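Local coordinates for protein glutaconate CoA-transferase subunit A (Acidaminococcus fermentans, PDB 1POI) that catalyses the transfer of coenzyme A from acetyl-CoA to (R)-2-hydroxyglutarate and related acids such as glutaconate, in the hydroxyglutarate pathway of glutamate degradation, at residues 23-28 and 50-55; 27-32 and 193-198; 56-61 and 83-88; 69-74 and 97-102; 107-112 and 170-175. All blocks are in the same frame, centred on the assembly; numbering follows the deposited sequence.

How the contacts relate
All five contacts are buried. Contacts 1 and 2 are the most central, about 6 and 7 Å from the chain centre to their own centres. The other three lie at about 12 to 13 Å. Contacts 1 and 2 share Thr27 and Asp28 in the loop after strand 19-22, but contact 1 pairs a methyl with a ring and contact 2 is held by an arginine. Contact 3 joins two helices through a carboxylate. Contact 4 is backbone pairing in the parallel sheet, and Phe86 of contact 3 packs on its Tyr69 and Met97. Contact 5 has no hydrogen bond across its segments and is mainly apolar packing. Its helix follows the edge strand of contact 4.

Contact 1. Residues 23-28 and 50-55; sequences GGFTTD and GGAAGG
The methyl group of Ala52 sits squarely over one face of the Phe25 ring. CB of Ala52 is 3.3 Å from the ring centroid and only 6° off the normal, a CH-pi contact in which all six ring carbons lie at similar range. Phe25 has CG anti to the backbone N (chi1 -163°), which turns the ring flat against the methyl. Next to it, Thr26 holds OG1 in the crowded position between N and the carbonyl carbon. Its CG2 therefore swings beside its own N and lies alongside Ala52, 3.8 Å from CB. One hydrogen bond ties the backbones: Thr26 N donates to Ala52 O at 2.9 Å, nearly straight, with the donor above the carbonyl plane. Thr26 is a corner of a type II' turn from Phe25 to Asp28, closed by Asp28 N to Phe25 O at 2.6 Å. Ala52 is itself the centre of an inverse gamma turn. The segments follow neighbouring parallel strands 19-22 and 46-49; the first is loop, the second includes the short strand 52-53. Gly54 is at the N-cap position of helix 55-62, strand 52-53 pairs with strand 73-74, and Tyr106 of helix 102-114 touches the Phe25 ring.

Contact 2. Residues 27-32 and 193-198; sequences TDRKPY and GKFQDV
The backbones stay well apart, with Arg29 CA 8.9 Å from Lys194 CA, so side chains must bridge the gap. Residues 194-197 form a type II' beta turn that leads into helix 197-203, and the guanidinium of Arg29 docks on this turn. The Arg29 chain is extended at chi2 and bends at chi3 (53°), which brings its tip to the carbonyls of Gly193 and Lys194, at the start of the turn. NH1 of Arg29 donates to Gly193 O at 2.7 Å. It meets this oxygen nearly along the C=O axis, though the N-H itself is bent. NH2 of Arg29 makes a salt bridge with Asp197 OD2 at 3.0 Å. The two side chains meet tip to tip: OD2 lies in the guanidinium plane, while the arginine nitrogen stands above the carboxylate plane, the planes being 85° apart. NH2 also makes a weak bond to Lys194 O, so two acceptors share it. The other oxygen of Asp197, OD1, accepts from Gly24 N, which links the salt bridge to the loop after strand 19-22. The Phe195 ring is turned only 22° from the guanidinium plane and offers its edge to it, with Phe195 CD2 3.0 Å from Arg29 NH2. This is not a stacked cation-pi pair. Further along that edge, Asp28 OD2 approaches Phe195 CZ at 3.5 Å.

Contact 3. Residues 56-61 and 83-88; sequences DWDMLI and SRRFRK
The Phe86 ring meets Ile61 at its edge, where CD1 of Ile61 lies in the ring plane, 3.9 Å from CD1 of Phe86; Ser83 O lies at an edge of the same ring, also in plane. These groups join two crossing helices, 55-62 and 84-92. The segments 56-61 and 84-88 of these helices have axes 52° apart and 8.2 Å from each other at closest. The main link between them is polar. Asp58 has CG anti to the backbone N (chi1 -158°), which sends its carboxylate to the first turn of helix 84-92. Phe86 N donates to the syn lone pair of Asp58 OD1 at 2.8 Å. Arg85 N makes a weak bond to Asp58 OD2. Ser83 holds the N-cap position, yet its own side chain makes no capping bond. The negative charge of Asp58 near this helix start is probably stabilised by the N-H groups there. The guanidinium of Arg85 turns off to Ser267 O and Gln270, while Tyr263 OH also bonds Asp58 OD2. A water completes the link: it donates to Asp58 OD2 at 3.0 Å and accepts from Arg84 N at 3.2 Å.

Contact 4. Residues 69-74 and 97-102; sequences YINCYT and MEDYSQ
Asn71 holds CG anti to its backbone N (chi1 -169°), and Asp99 is turned so that its carboxylate comes alongside. The amide ND2 of Asn71 then donates to Asp99 OD1 at 3.1 Å. The bond is almost straight (177°) and lies in the amide plane. Asp99 OD2 has further partners, a basic and an aromatic side chain in the chain of another protein. Tyr69 and Met97 also both carry CG anti to N and run side by side. Met97 runs extended through chi1 and chi2, which carries SD to the edge of the Tyr69 ring, 5.3 Å from its centroid, a Met-aromatic contact. On the other face of the sheet, Ile70 CG2 rests against the edge of the Tyr100 ring, 3.3 Å from CD2. Further on, Cys72 SG occupies the crowded position of its first torsion and packs on Gln102 CG at 3.7 Å. The backbones are joined by three bonds: Glu98 N to Tyr69 O, Asn71 N to Glu98 O at 2.6 Å, and Tyr100 N to Asn71 O at 2.7 Å. The donors alternate between the segments, as in parallel strand pairing. Strands 66-71 and 96-99, with helix 84-92 between them in the chain, form a beta-alpha-beta unit at one end of the seven-stranded parallel sheet of this Rossmann-like domain.

Contact 5. Residues 107-112 and 170-175; sequences MMWHAA and PQVDVA
Residues 107-112 lie on helix 102-114, which packs here on the loop leading into strand 174-179 of the parallel sheet in this alpha/beta, Rossmann-like domain. No hydrogen bond crosses; the contact is van der Waals packing of apolar side chains, with two backbone carbonyl oxygens among the touching atoms. Met107 faces elsewhere, toward Leu114 of the second copy of this protein. Met108 is the first to touch. Its chain bends at chi3 (43°), so the terminal CE folds back to within 4.0 Å of Pro170 CD. CB of Met108 lies at 3.8 Å from the same CD. The carbonyl oxygen of Met108 is closer still, 3.4 Å from Pro170 CD, so the proline ring rests against the helix backbone. That oxygen also accepts the helical bond from Ala112 N. Trp109 leaves the helix pointing away from the loop, but its torsions carry the indole back to it. Its five-membered part reaches both partners: CD1 lies 4.4 Å from Pro170 CG, and NE1 meets Val172 CG2 at the indole edge, 4.2 Å away. Val172 has CG1 anti to its N, which leaves CG2 to make this touch. His110 turns away and meets His110 of the second copy, their ring planes about 85° apart. One turn on from Met108, Ala112 closes the contact with CB 3.7 Å from Pro170 O.

Contact 1. Residues 23-28 and 50-55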
# COMPACT_ATOMS: atom_id res chain seq x y z
N GLY A 23 5.89 -2.62 27.83
CA GLY A 23 4.90 -2.22 26.85
C GLY A 23 3.74 -3.20 26.70
O GLY A 23 3.63 -4.16 27.47
N GLY A 24 2.86 -2.92 25.72
CA GLY A 24 1.72 -3.79 25.44
C GLY A 24 0.55 -3.62 26.37
O GLY A 24 0.67 -2.99 27.40
N PHE A 25 -0.59 -4.21 26.00
CA PHE A 25 -1.83 -4.14 26.76
C PHE A 25 -2.32 -5.57 26.96
O PHE A 25 -2.61 -6.24 25.98
CB PHE A 25 -2.88 -3.35 25.97
CG PHE A 25 -4.04 -2.85 26.79
CD1 PHE A 25 -5.05 -3.72 27.19
CD2 PHE A 25 -4.14 -1.51 27.14
CE1 PHE A 25 -6.14 -3.25 27.93
CE2 PHE A 25 -5.22 -1.04 27.87
CZ PHE A 25 -6.22 -1.91 28.26
N THR A 26 -2.44 -5.99 28.22
CA THR A 26 -2.87 -7.34 28.64
C THR A 26 -2.45 -8.52 27.74
O THR A 26 -1.31 -8.99 27.84
CB THR A 26 -4.36 -7.37 29.06
OG1 THR A 26 -5.19 -6.99 27.96
CG2 THR A 26 -4.61 -6.40 30.19
N THR A 27 -3.35 -9.04 26.90
CA THR A 27 -2.96 -10.14 26.00
C THR A 27 -2.63 -9.61 24.61
O THR A 27 -2.62 -10.38 23.65
CB THR A 27 -4.05 -11.21 25.84
OG1 THR A 27 -5.21 -10.63 25.23
CG2 THR A 27 -4.42 -11.80 27.17
N ASP A 28 -2.37 -8.32 24.49
CA ASP A 28 -2.04 -7.71 23.20
C ASP A 28 -0.64 -7.06 23.24
O ASP A 28 -0.39 -6.18 24.05
CB ASP A 28 -3.12 -6.70 22.78
CG ASP A 28 -2.97 -6.20 21.33
OD1 ASP A 28 -1.93 -6.46 20.66
OD2 ASP A 28 -3.91 -5.54 20.83
N GLY A 50 2.36 -1.14 36.51
CA GLY A 50 1.86 -2.24 35.71
C GLY A 50 1.17 -1.83 34.42
O GLY A 50 1.51 -2.33 33.35
N GLY A 51 0.28 -0.84 34.51
CA GLY A 51 -0.48 -0.43 33.34
C GLY A 51 -1.52 -1.52 33.21
O GLY A 51 -1.94 -2.07 34.23
N ALA A 52 -1.96 -1.82 32.00
CA ALA A 52 -2.92 -2.91 31.79
C ALA A 52 -2.03 -4.15 31.71
O ALA A 52 -1.60 -4.57 30.63
CB ALA A 52 -3.68 -2.72 30.52
N ALA A 53 -1.72 -4.69 32.88
CA ALA A 53 -0.83 -5.82 33.03
C ALA A 53 -1.41 -7.21 32.82
O ALA A 53 -2.55 -7.50 33.19
CB ALA A 53 -0.14 -5.74 34.39
N GLY A 54 -0.57 -8.10 32.31
CA GLY A 54 -1.01 -9.46 32.07
C GLY A 54 -0.12 -10.52 32.69
O GLY A 54 0.38 -10.36 33.80
N GLY A 55 0.14 -11.57 31.94
CA GLY A 55 0.95 -12.65 32.46
C GLY A 55 2.38 -12.23 32.71
O GLY A 55 3.08 -12.85 33.50

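Contact 2. Residues 27-32 and 193-198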
# COMPACT_ATOMS: atom_id res chain seq x y z
N THR A 27 -3.35 -9.04 26.90
CA THR A 27 -2.96 -10.14 26.00
C THR A 27 -2.63 -9.61 24.61
O THR A 27 -2.62 -10.38 23.65
CB THR A 27 -4.05 -11.21 25.84
OG1 THR A 27 -5.21 -10.63 25.23
CG2 THR A 27 -4.42 -11.80 27.17
N ASP A 28 -2.37 -8.32 24.49
CA ASP A 28 -2.04 -7.71 23.20
C ASP A 28 -0.64 -7.06 23.24
O ASP A 28 -0.39 -6.18 24.05
CB ASP A 28 -3.12 -6.70 22.78
CG ASP A 28 -2.97 -6.20 21.33
OD1 ASP A 28 -1.93 -6.46 20.66
OD2 ASP A 28 -3.91 -5.54 20.83
N ARG A 29 0.24 -7.51 22.35
CA ARG A 29 1.60 -6.99 22.22
C ARG A 29 2.47 -6.79 23.48
O ARG A 29 3.04 -5.72 23.68
CB ARG A 29 1.60 -5.72 21.35
CG ARG A 29 2.72 -5.71 20.26
CD ARG A 29 2.79 -4.39 19.49
NE ARG A 29 2.89 -3.27 20.42
CZ ARG A 29 1.90 -2.42 20.66
NH1 ARG A 29 0.76 -2.54 20.01
NH2 ARG A 29 1.96 -1.56 21.67
N LYS A 30 2.59 -7.82 24.32
CA LYS A 30 3.40 -7.79 25.53
C LYS A 30 4.85 -8.29 25.22
O LYS A 30 5.04 -9.23 24.45
CB LYS A 30 2.79 -8.72 26.57
CG LYS A 30 2.36 -8.06 27.85
CD LYS A 30 1.09 -7.31 27.68
CE LYS A 30 0.74 -6.60 28.95
NZ LYS A 30 1.84 -5.64 29.30
N PRO A 31 5.88 -7.68 25.82
CA PRO A 31 7.22 -8.17 25.49
C PRO A 31 7.62 -9.46 26.26
O PRO A 31 8.45 -9.43 27.18
CB PRO A 31 8.10 -6.98 25.85
CG PRO A 31 7.38 -6.44 27.08
CD PRO A 31 5.94 -6.46 26.65
N TYR A 32 7.08 -10.60 25.82
CA TYR A 32 7.36 -11.89 26.47
C TYR A 32 8.77 -12.46 26.33
O TYR A 32 9.36 -12.86 27.32
CB TYR A 32 6.33 -12.95 26.06
CG TYR A 32 5.08 -12.90 26.92
CD1 TYR A 32 5.08 -13.44 28.19
CD2 TYR A 32 3.93 -12.27 26.48
CE1 TYR A 32 3.98 -13.33 29.00
CE2 TYR A 32 2.83 -12.16 27.29
CZ TYR A 32 2.87 -12.70 28.55
OH TYR A 32 1.81 -12.55 29.40
N GLY A 193 -2.61 0.18 17.43
CA GLY A 193 -2.45 1.01 18.61
C GLY A 193 -1.13 0.76 19.32
O GLY A 193 -0.61 -0.36 19.33
N LYS A 194 -0.59 1.79 19.94
CA LYS A 194 0.68 1.70 20.63
C LYS A 194 0.58 1.54 22.14
O LYS A 194 1.55 1.20 22.78
CB LYS A 194 1.51 2.96 20.37
CG LYS A 194 2.12 3.04 19.02
CD LYS A 194 1.23 3.71 18.00
CE LYS A 194 1.43 2.96 16.70
NZ LYS A 194 0.99 3.64 15.45
N PHE A 195 -0.59 1.82 22.71
CA PHE A 195 -0.74 1.76 24.17
C PHE A 195 0.30 2.75 24.75
O PHE A 195 0.54 3.81 24.16
CB PHE A 195 -0.56 0.32 24.70
CG PHE A 195 -1.37 -0.73 23.93
CD1 PHE A 195 -2.76 -0.73 23.97
CD2 PHE A 195 -0.72 -1.66 23.11
CE1 PHE A 195 -3.49 -1.63 23.21
CE2 PHE A 195 -1.44 -2.56 22.36
CZ PHE A 195 -2.82 -2.55 22.40
N GLN A 196 0.93 2.41 25.87
CA GLN A 196 1.92 3.30 26.47
C GLN A 196 3.30 3.17 25.84
O GLN A 196 4.24 3.85 26.22
CB GLN A 196 2.06 2.99 27.95
CG GLN A 196 2.79 1.67 28.20
CD GLN A 196 1.89 0.45 28.20
OE1 GLN A 196 0.70 0.51 27.84
NE2 GLN A 196 2.44 -0.66 28.62
N ASP A 197 3.42 2.34 24.83
CA ASP A 197 4.71 2.10 24.23
C ASP A 197 5.61 3.25 23.81
O ASP A 197 6.80 3.17 24.07
CB ASP A 197 4.59 1.08 23.11
CG ASP A 197 4.20 -0.27 23.64
OD1 ASP A 197 3.50 -0.34 24.67
OD2 ASP A 197 4.59 -1.27 23.02
N VAL A 198 5.06 4.28 23.17
CA VAL A 198 5.89 5.42 22.72
C VAL A 198 6.29 6.35 23.89
O VAL A 198 7.41 6.86 23.95
CB VAL A 198 5.18 6.18 21.58
CG1 VAL A 198 6.05 7.32 21.07
CG2 VAL A 198 4.92 5.24 20.42

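Contact 3. Residues 56-61 and 83-88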
# COMPACT_ATOMS: atom_id res chain seq x y z
N ASP A 56 2.79 -11.18 32.01
CA ASP A 56 4.14 -10.63 32.13
C ASP A 56 4.46 -10.23 33.60
O ASP A 56 5.32 -10.83 34.23
CB ASP A 56 4.38 -9.50 31.09
CG ASP A 56 3.31 -8.35 31.14
OD1 ASP A 56 2.15 -8.53 31.59
OD2 ASP A 56 3.64 -7.23 30.70
N TRP A 57 3.70 -9.30 34.18
CA TRP A 57 3.97 -8.92 35.55
C TRP A 57 3.65 -10.04 36.51
O TRP A 57 4.17 -10.07 37.62
CB TRP A 57 3.22 -7.65 35.93
CG TRP A 57 3.92 -6.43 35.42
CD1 TRP A 57 3.68 -5.77 34.24
CD2 TRP A 57 5.06 -5.78 36.01
NE1 TRP A 57 4.60 -4.76 34.06
CE2 TRP A 57 5.46 -4.75 35.13
CE3 TRP A 57 5.79 -5.98 37.19
CZ2 TRP A 57 6.56 -3.91 35.39
CZ3 TRP A 57 6.87 -5.16 37.46
CH2 TRP A 57 7.25 -4.13 36.56
N ASP A 58 2.82 -10.99 36.09
CA ASP A 58 2.49 -12.10 36.97
C ASP A 58 3.71 -12.97 37.12
O ASP A 58 4.06 -13.38 38.22
CB ASP A 58 1.38 -12.96 36.41
CG ASP A 58 0.68 -13.74 37.48
OD1 ASP A 58 0.24 -13.11 38.46
OD2 ASP A 58 0.55 -14.99 37.36
N MET A 59 4.37 -13.25 36.01
CA MET A 59 5.54 -14.08 36.08
C MET A 59 6.63 -13.47 36.96
O MET A 59 7.18 -14.15 37.82
CB MET A 59 6.02 -14.43 34.68
CG MET A 59 5.00 -15.29 33.94
SD MET A 59 5.63 -15.78 32.34
CE MET A 59 6.67 -17.10 32.79
N LEU A 60 6.87 -12.16 36.82
CA LEU A 60 7.87 -11.46 37.63
C LEU A 60 7.49 -11.53 39.11
O LEU A 60 8.32 -11.89 39.95
CB LEU A 60 8.00 -10.00 37.19
CG LEU A 60 8.53 -9.73 35.77
CD1 LEU A 60 8.46 -8.24 35.44
CD2 LEU A 60 9.94 -10.29 35.63
N ILE A 61 6.25 -11.19 39.44
CA ILE A 61 5.78 -11.23 40.82
C ILE A 61 5.94 -12.62 41.44
O ILE A 61 6.62 -12.78 42.46
CB ILE A 61 4.31 -10.80 40.91
CG1 ILE A 61 4.15 -9.35 40.49
CG2 ILE A 61 3.79 -11.00 42.32
CD1 ILE A 61 2.72 -8.91 40.43
N SER A 83 -4.94 -12.19 37.74
CA SER A 83 -3.72 -12.98 37.79
C SER A 83 -3.56 -13.64 39.15
O SER A 83 -3.73 -13.02 40.20
CB SER A 83 -2.50 -12.14 37.45
OG SER A 83 -2.57 -11.69 36.11
N ARG A 84 -3.21 -14.92 39.11
CA ARG A 84 -3.09 -15.71 40.31
C ARG A 84 -1.85 -15.50 41.17
O ARG A 84 -1.99 -15.36 42.37
CB ARG A 84 -3.33 -17.18 39.95
CG ARG A 84 -4.63 -17.35 39.17
CD ARG A 84 -4.72 -18.69 38.48
NE ARG A 84 -5.94 -18.83 37.68
CZ ARG A 84 -7.17 -18.88 38.18
NH1 ARG A 84 -7.38 -18.79 39.48
NH2 ARG A 84 -8.21 -19.02 37.37
N ARG A 85 -0.66 -15.47 40.59
CA ARG A 85 0.54 -15.25 41.40
C ARG A 85 0.39 -13.88 42.05
O ARG A 85 0.66 -13.71 43.24
CB ARG A 85 1.81 -15.27 40.53
CG ARG A 85 2.50 -16.63 40.36
CD ARG A 85 1.68 -17.81 40.86
NE ARG A 85 1.79 -18.04 42.30
CZ ARG A 85 0.80 -18.49 43.06
NH1 ARG A 85 -0.39 -18.78 42.53
NH2 ARG A 85 0.99 -18.69 44.35
N PHE A 86 -0.11 -12.94 41.26
CA PHE A 86 -0.37 -11.57 41.67
C PHE A 86 -1.29 -11.52 42.90
O PHE A 86 -0.86 -11.12 43.96
CB PHE A 86 -0.94 -10.78 40.46
CG PHE A 86 -1.70 -9.53 40.81
CD1 PHE A 86 -1.04 -8.34 41.07
CD2 PHE A 86 -3.09 -9.54 40.91
CE1 PHE A 86 -1.74 -7.18 41.43
CE2 PHE A 86 -3.80 -8.40 41.27
CZ PHE A 86 -3.12 -7.22 41.53
N ARG A 87 -2.53 -11.98 42.78
CA ARG A 87 -3.44 -11.92 43.92
C ARG A 87 -3.04 -12.79 45.10
O ARG A 87 -3.49 -12.56 46.22
CB ARG A 87 -4.89 -12.21 43.51
CG ARG A 87 -5.16 -13.64 43.05
CD ARG A 87 -6.22 -14.33 43.94
NE ARG A 87 -7.55 -13.71 43.90
CZ ARG A 87 -8.41 -13.82 42.88
NH1 ARG A 87 -8.10 -14.54 41.80
NH2 ARG A 87 -9.62 -13.25 42.97
N LYS A 88 -2.19 -13.77 44.86
CA LYS A 88 -1.75 -14.66 45.93
C LYS A 88 -0.66 -13.98 46.75
O LYS A 88 -0.76 -13.87 47.98
CB LYS A 88 -1.23 -16.00 45.37
CG LYS A 88 -1.13 -17.10 46.40
CD LYS A 88 -2.38 -17.18 47.28
CE LYS A 88 -2.15 -16.55 48.66
NZ LYS A 88 -3.44 -16.29 49.38
O HOH W 1 -2.12 -15.86 36.29

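Contact 4. Residues 69-74 and 97-102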
# COMPACT_ATOMS: atom_id res chain seq x y z
N TYR A 69 5.17 -2.66 43.40
CA TYR A 69 4.42 -2.74 42.16
C TYR A 69 3.31 -1.70 42.20
O TYR A 69 2.54 -1.65 43.18
CB TYR A 69 3.85 -4.15 42.06
CG TYR A 69 2.95 -4.43 40.89
CD1 TYR A 69 3.43 -4.37 39.57
CD2 TYR A 69 1.62 -4.80 41.10
CE1 TYR A 69 2.59 -4.67 38.49
CE2 TYR A 69 0.79 -5.10 40.04
CZ TYR A 69 1.27 -5.04 38.74
OH TYR A 69 0.41 -5.36 37.72
N ILE A 70 3.28 -0.82 41.18
CA ILE A 70 2.27 0.25 41.10
C ILE A 70 1.17 -0.33 40.22
O ILE A 70 1.35 -0.56 39.02
CB ILE A 70 2.88 1.60 40.52
CG1 ILE A 70 4.25 1.93 41.15
CG2 ILE A 70 1.93 2.77 40.80
CD1 ILE A 70 4.28 1.98 42.67
N ASN A 71 -0.01 -0.48 40.80
CA ASN A 71 -1.09 -1.16 40.13
C ASN A 71 -2.41 -0.46 39.80
O ASN A 71 -2.96 0.33 40.60
CB ASN A 71 -1.40 -2.41 40.95
CG ASN A 71 -2.33 -3.35 40.25
OD1 ASN A 71 -1.91 -4.06 39.32
ND2 ASN A 71 -3.59 -3.37 40.66
N CYS A 72 -2.96 -0.86 38.64
CA CYS A 72 -4.26 -0.37 38.16
C CYS A 72 -5.15 -1.54 37.73
O CYS A 72 -6.35 -1.54 38.04
CB CYS A 72 -4.12 0.65 37.03
SG CYS A 72 -3.38 0.07 35.49
N TYR A 73 -4.55 -2.58 37.15
CA TYR A 73 -5.26 -3.76 36.67
C TYR A 73 -4.27 -4.87 36.29
O TYR A 73 -3.29 -4.61 35.56
CB TYR A 73 -6.10 -3.35 35.44
CG TYR A 73 -6.76 -4.48 34.69
CD1 TYR A 73 -6.08 -5.16 33.67
CD2 TYR A 73 -8.04 -4.91 35.02
CE1 TYR A 73 -6.65 -6.24 33.00
CE2 TYR A 73 -8.63 -5.98 34.37
CZ TYR A 73 -7.93 -6.65 33.36
OH TYR A 73 -8.51 -7.74 32.75
N THR A 74 -4.52 -6.09 36.76
CA THR A 74 -3.65 -7.24 36.43
C THR A 74 -4.44 -8.52 36.14
O THR A 74 -4.88 -9.21 37.06
CB THR A 74 -2.63 -7.55 37.55
OG1 THR A 74 -2.19 -6.32 38.14
CG2 THR A 74 -1.42 -8.26 36.98
N MET A 97 2.64 -3.12 47.29
CA MET A 97 1.85 -2.65 46.15
C MET A 97 0.94 -1.44 46.35
O MET A 97 0.22 -1.34 47.35
CB MET A 97 0.98 -3.81 45.64
CG MET A 97 0.08 -3.46 44.46
SD MET A 97 -1.00 -4.79 44.06
CE MET A 97 -2.42 -4.24 44.90
N GLU A 98 0.93 -0.57 45.35
CA GLU A 98 0.08 0.62 45.38
C GLU A 98 -0.99 0.50 44.28
O GLU A 98 -0.76 -0.13 43.25
CB GLU A 98 0.91 1.89 45.15
CG GLU A 98 0.18 3.19 45.45
CD GLU A 98 -0.52 3.20 46.81
OE1 GLU A 98 -1.65 2.68 46.91
OE2 GLU A 98 0.04 3.73 47.79
N ASP A 99 -2.15 1.08 44.52
CA ASP A 99 -3.24 1.08 43.56
C ASP A 99 -3.57 2.48 43.12
O ASP A 99 -3.86 3.34 43.95
CB ASP A 99 -4.53 0.56 44.20
CG ASP A 99 -4.71 -0.92 44.04
OD1 ASP A 99 -4.46 -1.46 42.93
OD2 ASP A 99 -5.14 -1.53 45.04
N TYR A 100 -3.55 2.69 41.81
CA TYR A 100 -3.95 3.96 41.20
C TYR A 100 -4.99 3.51 40.15
O TYR A 100 -5.02 2.34 39.76
CB TYR A 100 -2.79 4.66 40.46
CG TYR A 100 -1.78 5.40 41.32
CD1 TYR A 100 -2.13 6.56 42.02
CD2 TYR A 100 -0.47 4.94 41.42
CE1 TYR A 100 -1.19 7.24 42.80
CE2 TYR A 100 0.47 5.62 42.20
CZ TYR A 100 0.10 6.77 42.88
OH TYR A 100 1.04 7.41 43.65
N SER A 101 -5.84 4.43 39.73
CA SER A 101 -6.82 4.16 38.69
C SER A 101 -5.96 4.01 37.43
O SER A 101 -4.90 4.62 37.34
CB SER A 101 -7.72 5.38 38.52
OG SER A 101 -7.16 6.26 37.57
N GLN A 102 -6.43 3.24 36.45
CA GLN A 102 -5.68 3.03 35.21
C GLN A 102 -5.45 4.31 34.42
O GLN A 102 -4.41 4.50 33.78
CB GLN A 102 -6.42 2.02 34.35
CG GLN A 102 -5.71 1.62 33.10
CD GLN A 102 -6.41 0.47 32.42
OE1 GLN A 102 -6.40 -0.65 32.91
NE2 GLN A 102 -7.03 0.74 31.28

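Contact 5. Residues 107-112 and 170-175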
# COMPACT_ATOMS: atom_id res chain seq x y z
N MET A 107 -1.70 8.25 32.26
CA MET A 107 -1.36 9.68 32.30
C MET A 107 0.09 9.83 32.82
O MET A 107 0.95 10.37 32.13
CB MET A 107 -2.32 10.47 33.19
CG MET A 107 -3.76 10.51 32.71
SD MET A 107 -4.25 11.81 31.55
CE MET A 107 -2.78 12.08 30.58
N MET A 108 0.35 9.31 34.02
CA MET A 108 1.67 9.37 34.64
C MET A 108 2.79 9.11 33.65
O MET A 108 3.75 9.87 33.57
CB MET A 108 1.76 8.39 35.81
CG MET A 108 0.87 8.80 36.98
SD MET A 108 0.82 7.63 38.34
CE MET A 108 2.49 7.21 38.49
N TRP A 109 2.65 8.06 32.87
CA TRP A 109 3.65 7.73 31.88
C TRP A 109 3.63 8.83 30.82
O TRP A 109 4.68 9.27 30.35
CB TRP A 109 3.32 6.39 31.22
CG TRP A 109 3.89 5.17 31.89
CD1 TRP A 109 5.11 5.06 32.48
CD2 TRP A 109 3.32 3.85 31.89
NE1 TRP A 109 5.35 3.75 32.83
CE2 TRP A 109 4.27 2.99 32.48
CE3 TRP A 109 2.11 3.30 31.45
CZ2 TRP A 109 4.04 1.61 32.64
CZ3 TRP A 109 1.89 1.93 31.61
CH2 TRP A 109 2.85 1.11 32.19
N HIS A 110 2.45 9.30 30.44
CA HIS A 110 2.39 10.33 29.41
C HIS A 110 3.07 11.63 29.87
O HIS A 110 3.94 12.16 29.16
CB HIS A 110 0.96 10.55 28.91
CG HIS A 110 0.88 11.36 27.66
ND1 HIS A 110 0.02 12.43 27.51
CD2 HIS A 110 1.61 11.31 26.52
CE1 HIS A 110 0.22 13.00 26.34
NE2 HIS A 110 1.18 12.34 25.71
N ALA A 111 2.70 12.11 31.05
CA ALA A 111 3.30 13.31 31.62
C ALA A 111 4.82 13.15 31.70
O ALA A 111 5.55 14.13 31.56
CB ALA A 111 2.76 13.55 32.98
N ALA A 112 5.30 11.93 31.91
CA ALA A 112 6.75 11.70 31.96
C ALA A 112 7.36 11.92 30.59
O ALA A 112 8.36 12.61 30.44
CB ALA A 112 7.06 10.30 32.48
N PRO A 170 6.55 9.51 37.29
CA PRO A 170 7.54 8.45 37.47
C PRO A 170 8.82 8.59 36.64
O PRO A 170 8.80 9.13 35.55
CB PRO A 170 6.75 7.21 37.09
CG PRO A 170 5.93 7.70 35.94
CD PRO A 170 5.44 9.05 36.44
N GLN A 171 9.94 8.09 37.18
CA GLN A 171 11.24 8.12 36.51
C GLN A 171 11.60 6.70 36.12
O GLN A 171 12.03 5.89 36.94
CB GLN A 171 12.29 8.70 37.44
CG GLN A 171 11.95 10.11 37.88
CD GLN A 171 13.08 10.78 38.60
OE1 GLN A 171 14.11 11.13 37.99
NE2 GLN A 171 12.92 10.98 39.91
N VAL A 172 11.43 6.40 34.85
CA VAL A 172 11.64 5.08 34.34
C VAL A 172 13.07 4.83 33.86
O VAL A 172 13.54 5.48 32.92
CB VAL A 172 10.60 4.80 33.22
CG1 VAL A 172 10.69 3.36 32.73
CG2 VAL A 172 9.18 5.13 33.73
N ASP A 173 13.73 3.85 34.46
CA ASP A 173 15.10 3.53 34.10
C ASP A 173 15.16 2.82 32.77
O ASP A 173 15.92 3.23 31.90
CB ASP A 173 15.76 2.69 35.18
CG ASP A 173 15.88 3.43 36.50
OD1 ASP A 173 16.28 4.62 36.47
OD2 ASP A 173 15.57 2.83 37.55
N VAL A 174 14.42 1.71 32.66
CA VAL A 174 14.37 0.92 31.41
C VAL A 174 12.92 0.74 30.92
O VAL A 174 11.97 0.56 31.71
CB VAL A 174 14.93 -0.51 31.57
CG1 VAL A 174 15.46 -1.02 30.25
CG2 VAL A 174 15.99 -0.56 32.61
N ALA A 175 12.77 0.80 29.60
CA ALA A 175 11.48 0.60 28.97
C ALA A 175 11.69 -0.56 28.00
O ALA A 175 12.70 -0.59 27.26
CB ALA A 175 11.08 1.82 28.22